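Side-chain contact in BldN (Streptomyces venezuelae, PDB 6DXO), which appears to be the N-terminal part of RsbN, an anti-sigma factor that binds the ECF sigma factor BldN and probably holds it inactive: residues F14-A17 / L18-R21. Sequence-based numbering, arbitrary orientation.
Sequences FAQA and LEDR
Phe14 and Leu18 pack against each other one turn apart on the last turns of the alpha-helix 3-20, a classic i to i+4 pair on one helical face. The leucine comes over one face of the phenyl ring. Its CD1 lies 3.8 Å from the ring centroid, 24° off the normal and displaced toward the rim, which makes a CH-pi contact; the nearest ring atom is Phe14 CE1, at 3.5 Å from Leu18 CD1. The second methyl, Leu18 CD2, reaches Phe14 CZ at 3.8 Å, and the branch thus spans the far end of the ring. Phe14 carries CG anti to its own nitrogen (chi1 -178°), beside the carbonyl carbon, so the ring projects mainly outward but leans somewhat toward the Leu18 turn. Both side chains also touch helix 41-51, Phe14 on Leu43 and Leu18 on Ala47, while Ala17 meets Leu44, so this apolar stripe joins the two helices. With an alanine here in place of Phe14, Leu18 CD1 would probably lose the aromatic face it rests on, and a gap would open toward Leu43. Away from the stripe, the Gln16 amide plane stands 85° from the Glu19 carboxylate. Glu19 OE1 sits above that plane, 3.0 Å from Gln16 NE2, where the N-H does not point at it and no hydrogen bond forms; Gln16 OE1, another acceptor, is 3.2 Å from Glu19 OE1. The backbone i to i+4 bonds continue through the segment: Leu18 N reaches Phe14 O at 2.8 Å, and the series closes with Arg21 N, 2.8 Å from Ala17 O.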
loop_
_atom_site.group_PDB
_atom_site.type_symbol
_atom_site.label_atom_id
_atom_site.label_comp_id
_atom_site.label_asym_id
_atom_site.label_seq_id
_atom_site.Cartn_x
_atom_site.Cartn_y
_atom_site.Cartn_z
ATOM N N PHE B 14 -12.932 21.876 -16.336
ATOM C CA PHE B 14 -13.401 20.599 -15.827
ATOM C C PHE B 14 -12.286 19.919 -15.039
ATOM O O PHE B 14 -12.503 19.439 -13.931
ATOM C CB PHE B 14 -13.883 19.725 -16.985
ATOM C CG PHE B 14 -14.430 18.388 -16.562
ATOM C CD1 PHE B 14 -13.911 17.218 -17.093
ATOM C CD2 PHE B 14 -15.469 18.300 -15.643
ATOM C CE1 PHE B 14 -14.416 15.979 -16.714
ATOM C CE2 PHE B 14 -15.978 17.064 -15.262
ATOM C CZ PHE B 14 -15.451 15.907 -15.798
ATOM N N ALA B 15 -11.086 19.896 -15.608
ATOM C CA ALA B 15 -9.944 19.287 -14.940
ATOM C C ALA B 15 -9.758 19.902 -13.561
ATOM O O ALA B 15 -9.612 19.195 -12.566
ATOM C CB ALA B 15 -8.676 19.459 -15.782
ATOM N N GLN B 16 -9.778 21.231 -13.511
ATOM C CA GLN B 16 -9.596 21.952 -12.256
ATOM C C GLN B 16 -10.726 21.675 -11.268
ATOM O O GLN B 16 -10.501 21.581 -10.063
ATOM C CB GLN B 16 -9.477 23.456 -12.512
ATOM C CG GLN B 16 -9.151 24.250 -11.268
ATOM C CD GLN B 16 -7.860 23.794 -10.619
ATOM O OE1 GLN B 16 -7.764 23.705 -9.396
ATOM N NE2 GLN B 16 -6.858 23.505 -11.438
ATOM N N ALA B 17 -11.943 21.549 -11.788
ATOM C CA ALA B 17 -13.099 21.226 -10.963
ATOM C C ALA B 17 -12.985 19.826 -10.355
ATOM O O ALA B 17 -13.312 19.622 -9.187
ATOM C CB ALA B 17 -14.373 21.350 -11.772
ATOM N N LEU B 18 -12.525 18.860 -11.149
ATOM C CA LEU B 18 -12.389 17.490 -10.659
ATOM C C LEU B 18 -11.448 17.435 -9.465
ATOM O O LEU B 18 -11.761 16.815 -8.446
ATOM C CB LEU B 18 -11.888 16.558 -11.763
ATOM C CG LEU B 18 -12.900 16.210 -12.853
ATOM C CD1 LEU B 18 -12.207 15.525 -14.017
ATOM C CD2 LEU B 18 -14.018 15.341 -12.294
ATOM N N GLU B 19 -10.295 18.080 -9.595
ATOM C CA GLU B 19 -9.351 18.171 -8.491
ATOM C C GLU B 19 -10.073 18.659 -7.237
ATOM O O GLU B 19 -9.933 18.078 -6.161
ATOM C CB GLU B 19 -8.203 19.122 -8.841
ATOM C CG GLU B 19 -7.322 18.649 -9.984
ATOM C CD GLU B 19 -6.228 19.641 -10.334
ATOM O OE1 GLU B 19 -6.443 20.860 -10.157
ATOM O OE2 GLU B 19 -5.148 19.202 -10.783
ATOM N N ASP B 20 -10.849 19.726 -7.392
ATOM C CA ASP B 20 -11.598 20.296 -6.282
ATOM C C ASP B 20 -12.567 19.270 -5.719
ATOM O O ASP B 20 -12.721 19.146 -4.506
ATOM C CB ASP B 20 -12.367 21.537 -6.739
ATOM C CG ASP B 20 -11.461 22.731 -6.988
ATOM O OD1 ASP B 20 -10.226 22.551 -7.012
ATOM O OD2 ASP B 20 -11.990 23.847 -7.167
ATOM N N ARG B 21 -13.218 18.535 -6.612
ATOM C CA ARG B 21 -14.210 17.550 -6.211
ATOM C C ARG B 21 -13.552 16.250 -5.762
ATOM O O ARG B 21 -13.600 15.896 -4.586
ATOM C CB ARG B 21 -15.188 17.281 -7.355
ATOM C CG ARG B 21 -16.381 16.452 -6.941
ATOM C CD ARG B 21 -17.069 17.078 -5.742
ATOM N NE ARG B 21 -18.136 16.229 -5.229
ATOM C CZ ARG B 21 -17.951 15.254 -4.345
ATOM N NH1 ARG B 21 -16.737 15.004 -3.876
ATOM N NH2 ARG B 21 -18.981 14.528 -3.932
#